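Local atomic coordinates of ribonucleoside-diphosphate reductase (Pseudomonas aeruginosa, PDB entry 5IM3), a protein that probably reduces ribonucleoside diphosphates to deoxyribonucleotides for DNA synthesis, as the large chain of a class I ribonucleotide reductase under allosteric control by dATP. Residues M328-E333 with F361-L366; F351-S356 with R632-V637; G605-V610 with K625-A630. All blocks are in the same frame, centred on the assembly; numbering follows the deposited sequence.

Interaction 1: M328-E333 with F361-L366; sequences MGLAIE and FNAGTL
A363, the first residue of 361-366 to leave helical backbone angles after helix 357-362, points its CB toward the end of helix 319-330. There it meets the side chain of L330 loosely, with A363 CB 4.5 Å from L330 CG, and this is the one apolar side-chain touch between the two segments. The next step in the chain brings backbone against backbone. G364 N lies 3.5 Å from G329 CA, and the CA atoms of G329 and G364 come within 3.7 Å. With no side chain on either residue, the last helical turn settles directly on the loop, and no hydrogen bond links the two. G364 takes a positive phi (87°) as the third residue of a type II beta turn running from N362 to T365. T365 closes that turn, and N362 O is gripped twice by it: T365 N donates over 3.0 Å, and T365 OG1 donates over 2.6 Å in the carbonyl plane onto a lone pair, at a C=O...donor angle of 129°. R325, one turn earlier on helix 319-330, hydrogen-bonds A363 O through NH1, and G364 pairs through its backbone with D272. The glycine contact thus joins the ends of helices 319-330 and 357-362 in the all-alpha domain, while L330 also packs on F344 of helix 337-349 and on M633 and V637 of helix 620-640.

Interaction 2: F351-S356 with R632-V637; sequences FDYMSS and RMLDNV
Strand 353-355, which brings Y353 and S355 to the contact, runs almost parallel to the helical segment 632-637, which brings M633 and L634: their directions differ by 7° and their axes approach to 10.5 Å. The strand belongs to the all-alpha domain by sequence family but pairs antiparallel with strand 600-608 of the alpha-beta barrel, so this is a helix packed on barrel sheet, with a Met-aromatic contact at its centre. Y353 points its CB toward the helix and M633 points back, and the two side chains lie alongside each other, reaching from opposite sides. The thioether stands obliquely to the ring, with M633 SD 5.0 Å from the ring centroid of Y353 and 55° off the ring normal. A bend at the last torsion of M633 (chi3 64°) turns the methyl to the ring edge, near the ring plane, where M633 CE is 3.8 Å from Y353 CE1. The same methyl reaches the strand's other contact residue, M633 CE lying 3.8 Å from S355 OG, and so bridges two side chains of one strand. F344 of helix 337-349 also packs on M633, which is buried. With CG of Y353 anti to the backbone N, the ring extends out past M633, and its phenol end arrives at the next helical residue, L634. L634 points less directly at the strand, but its branch still bends in, and L660 of strand 659-663 touches both it and Y353. The hydroxyl rests on aliphatic carbon here: Y353 OH is 3.7 Å from L634 CG and 3.4 Å from L634 CD2.

Interaction 3: G605-V610 with K625-A630; sequences GSINLV and KTVKTA
T626 OG1 is gripped both from within its helix and from outside it: it hydrogen-bonds L623 O, one turn back, and H612 NE2, with a further weak bond to K622 O. H612 turns its other ring nitrogen, ND1, to N608 O, so the imidazole links the end of strand 605-608 to the helix through polar bonds that the two segments do not make directly. The carbonyl of T626 is occupied along the helix, taking A630 N over 2.8 Å, and its far neighbour across the contact is the CD1 methyl of I607: T626 O stands 4.5 Å from I607 CD1. That methyl carries nearly all of the apolar contact. I607 aims its CB at the helix, and its CG1 branch, anti to the carbonyl carbon (chi1 -55°) and then folded again at chi2 (-63°), sets CD1 against V627 and A630. There I607 CD1 lies 4.0 Å from A630 CB and 4.2 Å from V627 CG2, the isoleucine and valine side chains crossing at about a right angle. Strand and helix run antiparallel, at 168°, with axes 9.7 Å apart. This is the first half of a beta-alpha-beta crossover: strand 600-608 leads into helix 620-640, and the chain passes on through helix 646-655 before it returns in strand 659-663, the parallel neighbour of the first in the alpha-beta barrel. L660 of that returning strand packs against I607, V627 and A630 alike. V627 also packs on Y695 and A696 of helix 679-707. At the strand's last residue N608 OD1 receives a weak bond from V610 N.

Overall arrangement
All three contacts are buried, and none has a hydrogen bond between its own segments. Interactions 2 and 3 share helix 620-640 and the neighbouring antiparallel strands 353-355 and 600-608, which are tied together by D352 O to N608 N (3.0 Å) and F351 O to N608 ND2 (2.7 Å). Interaction 2 adds sulfur and a phenol to the core, whereas interaction 3 is purely aliphatic between strand and helix. Interaction 1 lies farther from the chain's centre and relies on glycine backbone more than on side chains. It still touches interaction 2, where L330 O accepts from N636 ND2 (2.8 Å), but not interaction 3, about 8 Å off between nearest atoms.

Interaction 1: M328-E333 with F361-L366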
ATOM      1  N   MET A 328      39.424  31.143  37.698  1.00 52.31           N
ATOM      2  CA  MET A 328      39.472  32.471  38.303  1.00 53.85           C
ATOM      3  C   MET A 328      38.097  33.125  38.284  1.00 52.68           C
ATOM      4  O   MET A 328      37.636  33.662  39.298  1.00 51.82           O
ATOM      5  CB  MET A 328      40.494  33.344  37.569  1.00 55.26           C
ATOM      6  CG  MET A 328      41.957  32.942  37.787  1.00 56.52           C
ATOM      7  SD  MET A 328      43.091  33.711  36.607  1.00 55.23           S
ATOM      8  CE  MET A 328      43.142  35.394  37.210  1.00 56.05           C
ATOM      9  N   GLY A 329      37.422  33.084  37.134  1.00 51.83           N
ATOM     10  CA  GLY A 329      36.101  33.681  37.035  1.00 51.49           C
ATOM     11  C   GLY A 329      35.120  33.104  38.033  1.00 50.98           C
ATOM     12  O   GLY A 329      34.248  33.818  38.535  1.00 54.01           O
ATOM     13  N   LEU A 330      35.247  31.817  38.341  1.00 51.25           N
ATOM     14  CA  LEU A 330      34.388  31.180  39.328  1.00 51.85           C
ATOM     15  C   LEU A 330      34.808  31.466  40.763  1.00 52.87           C
ATOM     16  O   LEU A 330      34.049  31.138  41.682  1.00 51.21           O
ATOM     17  CB  LEU A 330      34.365  29.665  39.093  1.00 52.32           C
ATOM     18  CG  LEU A 330      33.662  29.210  37.808  1.00 53.32           C
ATOM     19  CD1 LEU A 330      33.812  27.706  37.628  1.00 52.81           C
ATOM     20  CD2 LEU A 330      32.188  29.607  37.819  1.00 51.04           C
ATOM     21  N   ALA A 331      35.978  32.074  40.977  1.00 53.39           N
ATOM     22  CA  ALA A 331      36.486  32.337  42.317  1.00 52.16           C
ATOM     23  C   ALA A 331      36.665  33.822  42.618  1.00 54.38           C
ATOM     24  O   ALA A 331      37.309  34.162  43.620  1.00 55.37           O
ATOM     25  CB  ALA A 331      37.818  31.608  42.523  1.00 55.52           C
ATOM     26  N   ILE A 332      36.113  34.720  41.797  1.00 60.90           N
ATOM     27  CA  ILE A 332      36.315  36.150  42.012  1.00 65.16           C
ATOM     28  C   ILE A 332      35.697  36.655  43.308  1.00 65.48           C
ATOM     29  O   ILE A 332      35.923  37.810  43.675  1.00 69.58           O
ATOM     30  CB  ILE A 332      35.752  36.989  40.843  1.00 66.44           C
ATOM     31  CG1 ILE A 332      34.282  36.655  40.594  1.00 68.99           C
ATOM     32  CG2 ILE A 332      36.564  36.778  39.586  1.00 67.42           C
ATOM     33  CD1 ILE A 332      33.596  37.632  39.660  1.00 70.83           C
ATOM     34  N   GLU A 333      34.910  35.836  44.004  1.00 61.80           N
ATOM     35  CA  GLU A 333      34.284  36.257  45.253  1.00 64.49           C
ATOM     36  C   GLU A 333      34.612  35.328  46.414  1.00 65.38           C
ATOM     37  O   GLU A 333      34.035  35.479  47.497  1.00 66.85           O
ATOM     38  CB  GLU A 333      32.766  36.366  45.079  1.00 66.36           C
ATOM     39  CG  GLU A 333      32.352  37.475  44.128  1.00 67.58           C
ATOM     40  CD  GLU A 333      30.855  37.695  44.095  1.00 70.87           C
ATOM     41  OE1 GLU A 333      30.178  37.338  45.083  1.00 73.04           O
ATOM     42  OE2 GLU A 333      30.357  38.226  43.078  1.00 70.44           O
ATOM     43  N   PHE A 361      32.371  29.340  28.588  1.00 49.20           N
ATOM     44  CA  PHE A 361      32.502  30.403  27.602  1.00 51.69           C
ATOM     45  C   PHE A 361      32.590  31.783  28.245  1.00 51.44           C
ATOM     46  O   PHE A 361      33.310  32.652  27.737  1.00 49.15           O
ATOM     47  CB  PHE A 361      31.323  30.355  26.628  1.00 54.77           C
ATOM     48  CG  PHE A 361      31.523  31.195  25.402  1.00 58.84           C
ATOM     49  CD1 PHE A 361      31.062  32.499  25.354  1.00 61.96           C
ATOM     50  CD2 PHE A 361      32.182  30.682  24.296  1.00 60.58           C
ATOM     51  CE1 PHE A 361      31.248  33.278  24.225  1.00 64.31           C
ATOM     52  CE2 PHE A 361      32.373  31.457  23.166  1.00 62.96           C
ATOM     53  CZ  PHE A 361      31.905  32.755  23.130  1.00 64.42           C
ATOM     54  N   ASN A 362      31.885  32.007  29.355  1.00 47.48           N
ATOM     55  CA  ASN A 362      31.712  33.351  29.884  1.00 46.38           C
ATOM     56  C   ASN A 362      32.400  33.607  31.214  1.00 42.21           C
ATOM     57  O   ASN A 362      32.601  34.773  31.558  1.00 42.83           O
ATOM     58  CB  ASN A 362      30.219  33.664  30.041  1.00 43.94           C
ATOM     59  CG  ASN A 362      29.508  33.718  28.713  1.00 46.66           C
ATOM     60  OD1 ASN A 362      30.040  34.238  27.732  1.00 46.99           O
ATOM     61  ND2 ASN A 362      28.305  33.167  28.666  1.00 45.72           N
ATOM     62  N   ALA A 363      32.758  32.572  31.969  1.00 44.00           N
ATOM     63  CA  ALA A 363      33.422  32.799  33.245  1.00 47.70           C
ATOM     64  C   ALA A 363      34.695  33.601  33.022  1.00 47.53           C
ATOM     65  O   ALA A 363      35.456  33.329  32.091  1.00 49.95           O
ATOM     66  CB  ALA A 363      33.733  31.471  33.931  1.00 47.27           C
ATOM     67  N   GLY A 364      34.905  34.615  33.855  1.00 54.88           N
ATOM     68  CA  GLY A 364      36.073  35.465  33.751  1.00 58.12           C
ATOM     69  C   GLY A 364      35.933  36.633  32.798  1.00 59.17           C
ATOM     70  O   GLY A 364      36.910  37.366  32.603  1.00 59.60           O
ATOM     71  N   THR A 365      34.759  36.826  32.198  1.00 53.74           N
ATOM     72  CA  THR A 365      34.482  37.940  31.301  1.00 55.67           C
ATOM     73  C   THR A 365      33.456  38.875  31.932  1.00 58.37           C
ATOM     74  O   THR A 365      32.782  38.535  32.909  1.00 57.98           O
ATOM     75  CB  THR A 365      33.955  37.447  29.946  1.00 57.25           C
ATOM     76  OG1 THR A 365      32.615  36.965  30.100  1.00 52.00           O
ATOM     77  CG2 THR A 365      34.830  36.332  29.387  1.00 55.25           C
ATOM     78  N   LEU A 366      33.333  40.062  31.342  1.00 63.93           N
ATOM     79  CA  LEU A 366      32.400  41.062  31.843  1.00 68.05           C
ATOM     80  C   LEU A 366      30.962  40.568  31.737  1.00 66.24           C
ATOM     81  O   LEU A 366      30.570  39.957  30.739  1.00 64.21           O
ATOM     82  CB  LEU A 366      32.563  42.369  31.064  1.00 71.65           C
ATOM     83  CG  LEU A 366      33.879  43.116  31.282  1.00 76.26           C
ATOM     84  CD1 LEU A 366      34.113  44.118  30.162  1.00 78.59           C
ATOM     85  CD2 LEU A 366      33.877  43.817  32.632  1.00 78.07           C
TER

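Interaction 2: F351-S356 with R632-V637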
ATOM      1  N   PHE A 351      40.147  17.089  33.622  1.00 56.97           N
ATOM      2  CA  PHE A 351      38.949  16.479  33.056  1.00 56.64           C
ATOM      3  C   PHE A 351      38.172  15.657  34.077  1.00 57.82           C
ATOM      4  O   PHE A 351      37.306  14.862  33.697  1.00 57.20           O
ATOM      5  CB  PHE A 351      39.274  15.600  31.838  1.00 56.64           C
ATOM      6  CG  PHE A 351      39.991  16.320  30.720  1.00 54.86           C
ATOM      7  CD1 PHE A 351      40.158  17.696  30.735  1.00 52.76           C
ATOM      8  CD2 PHE A 351      40.492  15.605  29.644  1.00 57.26           C
ATOM      9  CE1 PHE A 351      40.816  18.338  29.703  1.00 53.23           C
ATOM     10  CE2 PHE A 351      41.150  16.244  28.611  1.00 55.84           C
ATOM     11  CZ  PHE A 351      41.310  17.609  28.639  1.00 53.57           C
ATOM     12  N   ASP A 352      38.457  15.818  35.373  1.00 54.84           N
ATOM     13  CA  ASP A 352      37.671  15.125  36.389  1.00 56.21           C
ATOM     14  C   ASP A 352      36.230  15.620  36.406  1.00 56.48           C
ATOM     15  O   ASP A 352      35.306  14.839  36.672  1.00 52.64           O
ATOM     16  CB  ASP A 352      38.307  15.316  37.766  1.00 59.18           C
ATOM     17  CG  ASP A 352      39.585  14.519  37.936  1.00 63.16           C
ATOM     18  OD1 ASP A 352      40.006  13.843  36.972  1.00 63.66           O
ATOM     19  OD2 ASP A 352      40.172  14.576  39.037  1.00 64.93           O
ATOM     20  N   TYR A 353      36.029  16.907  36.129  1.00 55.73           N
ATOM     21  CA  TYR A 353      34.719  17.533  36.061  1.00 53.50           C
ATOM     22  C   TYR A 353      34.815  18.647  35.032  1.00 52.52           C
ATOM     23  O   TYR A 353      35.897  19.189  34.793  1.00 53.91           O
ATOM     24  CB  TYR A 353      34.283  18.067  37.436  1.00 55.51           C
ATOM     25  CG  TYR A 353      33.251  19.176  37.403  1.00 54.56           C
ATOM     26  CD1 TYR A 353      33.635  20.512  37.327  1.00 53.84           C
ATOM     27  CD2 TYR A 353      31.894  18.891  37.470  1.00 52.15           C
ATOM     28  CE1 TYR A 353      32.692  21.530  37.304  1.00 52.74           C
ATOM     29  CE2 TYR A 353      30.946  19.900  37.448  1.00 53.42           C
ATOM     30  CZ  TYR A 353      31.351  21.216  37.367  1.00 51.81           C
ATOM     31  OH  TYR A 353      30.409  22.217  37.344  1.00 50.32           O
ATOM     32  N   MET A 354      33.690  18.971  34.402  1.00 53.36           N
ATOM     33  CA  MET A 354      33.675  20.026  33.396  1.00 52.32           C
ATOM     34  C   MET A 354      32.437  20.881  33.598  1.00 53.55           C
ATOM     35  O   MET A 354      31.316  20.366  33.613  1.00 55.70           O
ATOM     36  CB  MET A 354      33.702  19.444  31.979  1.00 52.42           C
ATOM     37  CG  MET A 354      33.979  20.478  30.897  1.00 51.73           C
ATOM     38  SD  MET A 354      35.502  21.413  31.170  1.00 55.05           S
ATOM     39  CE  MET A 354      36.730  20.106  31.142  1.00 53.24           C
ATOM     40  N   SER A 355      32.648  22.183  33.752  1.00 54.22           N
ATOM     41  CA  SER A 355      31.537  23.109  33.847  1.00 52.21           C
ATOM     42  C   SER A 355      30.736  23.094  32.551  1.00 53.03           C
ATOM     43  O   SER A 355      31.205  22.644  31.501  1.00 50.36           O
ATOM     44  CB  SER A 355      32.047  24.519  34.141  1.00 52.75           C
ATOM     45  OG  SER A 355      32.867  24.528  35.297  1.00 50.91           O
ATOM     46  N   SER A 356      29.507  23.593  32.636  1.00 52.11           N
ATOM     47  CA  SER A 356      28.642  23.646  31.472  1.00 52.60           C
ATOM     48  C   SER A 356      29.218  24.587  30.417  1.00 53.24           C
ATOM     49  O   SER A 356      30.081  25.426  30.691  1.00 52.78           O
ATOM     50  CB  SER A 356      27.244  24.111  31.870  1.00 52.72           C
ATOM     51  OG  SER A 356      27.298  25.413  32.423  1.00 54.18           O
ATOM     52  N   ARG A 632      30.747  23.057  44.987  1.00 52.54           N
ATOM     53  CA  ARG A 632      31.156  24.407  45.355  1.00 52.25           C
ATOM     54  C   ARG A 632      31.209  25.312  44.132  1.00 51.85           C
ATOM     55  O   ARG A 632      30.694  26.436  44.155  1.00 50.74           O
ATOM     56  CB  ARG A 632      32.513  24.379  46.056  1.00 54.53           C
ATOM     57  CG  ARG A 632      32.924  25.730  46.625  1.00 55.52           C
ATOM     58  CD  ARG A 632      34.319  25.692  47.236  1.00 57.07           C
ATOM     59  NE  ARG A 632      34.636  26.934  47.933  1.00 55.48           N
ATOM     60  CZ  ARG A 632      34.363  27.169  49.212  1.00 58.94           C
ATOM     61  NH1 ARG A 632      33.764  26.245  49.953  1.00 57.44           N
ATOM     62  NH2 ARG A 632      34.690  28.336  49.757  1.00 58.67           N
ATOM     63  N   MET A 633      31.828  24.837  43.050  1.00 51.77           N
ATOM     64  CA  MET A 633      31.880  25.626  41.823  1.00 52.81           C
ATOM     65  C   MET A 633      30.480  25.966  41.330  1.00 51.20           C
ATOM     66  O   MET A 633      30.227  27.091  40.882  1.00 50.20           O
ATOM     67  CB  MET A 633      32.657  24.867  40.750  1.00 54.47           C
ATOM     68  CG  MET A 633      34.114  24.634  41.114  1.00 55.13           C
ATOM     69  SD  MET A 633      34.959  23.512  39.989  1.00 57.32           S
ATOM     70  CE  MET A 633      34.916  24.431  38.455  1.00 54.83           C
ATOM     71  N   LEU A 634      29.551  25.009  41.409  1.00 49.10           N
ATOM     72  CA  LEU A 634      28.188  25.274  40.960  1.00 48.48           C
ATOM     73  C   LEU A 634      27.493  26.275  41.873  1.00 47.89           C
ATOM     74  O   LEU A 634      26.730  27.126  41.404  1.00 46.86           O
ATOM     75  CB  LEU A 634      27.392  23.971  40.884  1.00 46.00           C
ATOM     76  CG  LEU A 634      27.758  23.027  39.733  1.00 49.34           C
ATOM     77  CD1 LEU A 634      26.935  21.745  39.799  1.00 47.68           C
ATOM     78  CD2 LEU A 634      27.572  23.702  38.377  1.00 47.24           C
ATOM     79  N   ASP A 635      27.748  26.198  43.181  1.00 49.34           N
ATOM     80  CA  ASP A 635      27.167  27.181  44.086  1.00 52.15           C
ATOM     81  C   ASP A 635      27.722  28.570  43.803  1.00 53.79           C
ATOM     82  O   ASP A 635      26.997  29.567  43.900  1.00 52.95           O
ATOM     83  CB  ASP A 635      27.421  26.781  45.538  1.00 52.59           C
ATOM     84  CG  ASP A 635      26.481  27.480  46.507  1.00 55.24           C
ATOM     85  OD1 ASP A 635      25.254  27.446  46.273  1.00 54.99           O
ATOM     86  OD2 ASP A 635      26.960  28.070  47.495  1.00 56.05           O
ATOM     87  N   ASN A 636      29.006  28.654  43.439  1.00 51.88           N
ATOM     88  CA  ASN A 636      29.588  29.938  43.060  1.00 51.74           C
ATOM     89  C   ASN A 636      28.912  30.504  41.818  1.00 50.27           C
ATOM     90  O   ASN A 636      28.714  31.720  41.710  1.00 49.35           O
ATOM     91  CB  ASN A 636      31.088  29.783  42.817  1.00 51.97           C
ATOM     92  CG  ASN A 636      31.881  29.632  44.100  1.00 52.20           C
ATOM     93  OD1 ASN A 636      31.329  29.334  45.159  1.00 52.29           O
ATOM     94  ND2 ASN A 636      33.187  29.844  44.010  1.00 53.51           N
ATOM     95  N   VAL A 637      28.556  29.637  40.867  1.00 48.26           N
ATOM     96  CA  VAL A 637      27.928  30.097  39.630  1.00 49.10           C
ATOM     97  C   VAL A 637      26.727  30.983  39.938  1.00 47.66           C
ATOM     98  O   VAL A 637      26.464  31.964  39.234  1.00 46.62           O
ATOM     99  CB  VAL A 637      27.533  28.892  38.755  1.00 45.74           C
ATOM    100  CG1 VAL A 637      26.500  29.294  37.705  1.00 47.11           C
ATOM    101  CG2 VAL A 637      28.762  28.305  38.086  1.00 46.29           C
TER

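Interaction 3: G605-V610 with K625-A630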
ATOM      1  N   GLY A 605      26.794  21.211  35.609  1.00 44.68           N
ATOM      2  CA  GLY A 605      28.120  20.673  35.366  1.00 46.36           C
ATOM      3  C   GLY A 605      28.053  19.166  35.475  1.00 45.58           C
ATOM      4  O   GLY A 605      27.073  18.609  35.977  1.00 43.59           O
ATOM      5  N   SER A 606      29.108  18.500  35.006  1.00 44.91           N
ATOM      6  CA  SER A 606      29.067  17.046  34.893  1.00 45.22           C
ATOM      7  C   SER A 606      30.368  16.401  35.343  1.00 45.80           C
ATOM      8  O   SER A 606      31.459  16.833  34.958  1.00 45.11           O
ATOM      9  CB  SER A 606      28.753  16.623  33.456  1.00 45.62           C
ATOM     10  OG  SER A 606      27.382  16.839  33.169  1.00 45.40           O
ATOM     11  N   ILE A 607      30.230  15.347  36.148  1.00 50.93           N
ATOM     12  CA  ILE A 607      31.365  14.524  36.537  1.00 54.11           C
ATOM     13  C   ILE A 607      31.787  13.655  35.359  1.00 55.46           C
ATOM     14  O   ILE A 607      30.951  13.186  34.574  1.00 55.59           O
ATOM     15  CB  ILE A 607      31.000  13.652  37.751  1.00 55.72           C
ATOM     16  CG1 ILE A 607      30.486  14.512  38.913  1.00 55.39           C
ATOM     17  CG2 ILE A 607      32.198  12.814  38.179  1.00 57.63           C
ATOM     18  CD1 ILE A 607      31.501  15.499  39.464  1.00 57.59           C
ATOM     19  N   ASN A 608      33.090  13.427  35.239  1.00 50.38           N
ATOM     20  CA  ASN A 608      33.652  12.545  34.221  1.00 52.81           C
ATOM     21  C   ASN A 608      33.925  11.195  34.878  1.00 52.90           C
ATOM     22  O   ASN A 608      34.953  11.009  35.536  1.00 50.64           O
ATOM     23  CB  ASN A 608      34.917  13.151  33.626  1.00 51.93           C
ATOM     24  CG  ASN A 608      35.609  12.226  32.650  1.00 53.19           C
ATOM     25  OD1 ASN A 608      35.085  11.172  32.289  1.00 53.54           O
ATOM     26  ND2 ASN A 608      36.797  12.621  32.212  1.00 55.47           N
ATOM     27  N   LEU A 609      32.994  10.254  34.702  1.00 56.82           N
ATOM     28  CA  LEU A 609      33.124   8.949  35.343  1.00 61.11           C
ATOM     29  C   LEU A 609      34.387   8.220  34.904  1.00 60.94           C
ATOM     30  O   LEU A 609      34.993   7.498  35.705  1.00 63.96           O
ATOM     31  CB  LEU A 609      31.889   8.095  35.045  1.00 61.28           C
ATOM     32  CG  LEU A 609      30.620   8.480  35.805  1.00 62.08           C
ATOM     33  CD1 LEU A 609      29.413   7.710  35.278  1.00 61.74           C
ATOM     34  CD2 LEU A 609      30.805   8.233  37.298  1.00 62.60           C
ATOM     35  N   VAL A 610      34.803   8.393  33.648  1.00 53.78           N
ATOM     36  CA  VAL A 610      35.982   7.688  33.153  1.00 56.80           C
ATOM     37  C   VAL A 610      37.188   7.978  34.034  1.00 58.02           C
ATOM     38  O   VAL A 610      37.970   7.076  34.358  1.00 59.39           O
ATOM     39  CB  VAL A 610      36.252   8.064  31.685  1.00 56.31           C
ATOM     40  CG1 VAL A 610      37.644   7.586  31.245  1.00 54.99           C
ATOM     41  CG2 VAL A 610      35.172   7.470  30.792  1.00 53.63           C
ATOM     42  N   LYS A 625      36.160  13.715  46.446  1.00 67.38           N
ATOM     43  CA  LYS A 625      36.911  14.960  46.309  1.00 66.37           C
ATOM     44  C   LYS A 625      36.428  15.772  45.114  1.00 65.31           C
ATOM     45  O   LYS A 625      36.289  16.998  45.203  1.00 64.17           O
ATOM     46  CB  LYS A 625      38.401  14.653  46.181  1.00 66.59           C
ATOM     47  CG  LYS A 625      39.005  14.075  47.446  1.00 69.38           C
ATOM     48  CD  LYS A 625      39.868  12.871  47.137  1.00 70.07           C
ATOM     49  CE  LYS A 625      40.443  12.261  48.397  1.00 72.32           C
ATOM     50  NZ  LYS A 625      41.245  11.047  48.089  1.00 73.65           N
ATOM     51  N   THR A 626      36.168  15.113  43.985  1.00 66.11           N
ATOM     52  CA  THR A 626      35.724  15.837  42.799  1.00 66.97           C
ATOM     53  C   THR A 626      34.309  16.377  42.976  1.00 61.73           C
ATOM     54  O   THR A 626      34.011  17.500  42.553  1.00 59.08           O
ATOM     55  CB  THR A 626      35.803  14.927  41.576  1.00 70.56           C
ATOM     56  OG1 THR A 626      35.006  13.761  41.806  1.00 73.57           O
ATOM     57  CG2 THR A 626      37.250  14.515  41.308  1.00 70.90           C
ATOM     58  N   VAL A 627      33.425  15.598  43.604  1.00 54.65           N
ATOM     59  CA  VAL A 627      32.054  16.056  43.816  1.00 52.59           C
ATOM     60  C   VAL A 627      32.033  17.244  44.770  1.00 52.14           C
ATOM     61  O   VAL A 627      31.306  18.220  44.549  1.00 49.94           O
ATOM     62  CB  VAL A 627      31.174  14.902  44.330  1.00 50.30           C
ATOM     63  CG1 VAL A 627      29.801  15.418  44.761  1.00 50.86           C
ATOM     64  CG2 VAL A 627      31.015  13.847  43.254  1.00 50.93           C
ATOM     65  N   LYS A 628      32.818  17.180  45.847  1.00 56.08           N
ATOM     66  CA  LYS A 628      32.860  18.289  46.794  1.00 58.18           C
ATOM     67  C   LYS A 628      33.242  19.590  46.102  1.00 55.63           C
ATOM     68  O   LYS A 628      32.628  20.636  46.347  1.00 51.05           O
ATOM     69  CB  LYS A 628      33.841  17.981  47.924  1.00 60.71           C
ATOM     70  CG  LYS A 628      33.297  17.051  48.995  1.00 63.90           C
ATOM     71  CD  LYS A 628      34.294  16.898  50.139  1.00 66.73           C
ATOM     72  CE  LYS A 628      33.648  16.295  51.375  1.00 68.94           C
ATOM     73  NZ  LYS A 628      34.558  16.360  52.556  1.00 73.26           N
ATOM     74  N   THR A 629      34.257  19.545  45.235  1.00 53.86           N
ATOM     75  CA  THR A 629      34.678  20.754  44.538  1.00 55.10           C
ATOM     76  C   THR A 629      33.689  21.141  43.447  1.00 52.90           C
ATOM     77  O   THR A 629      33.488  22.334  43.195  1.00 51.89           O
ATOM     78  CB  THR A 629      36.073  20.560  43.945  1.00 53.51           C
ATOM     79  OG1 THR A 629      37.002  20.288  45.000  1.00 55.51           O
ATOM     80  CG2 THR A 629      36.526  21.808  43.193  1.00 53.61           C
ATOM     81  N   ALA A 630      33.074  20.155  42.792  1.00 53.72           N
ATOM     82  CA  ALA A 630      32.090  20.444  41.754  1.00 50.23           C
ATOM     83  C   ALA A 630      30.912  21.224  42.323  1.00 51.17           C
ATOM     84  O   ALA A 630      30.496  22.242  41.759  1.00 48.85           O
ATOM     85  CB  ALA A 630      31.612  19.141  41.117  1.00 49.92           C
TER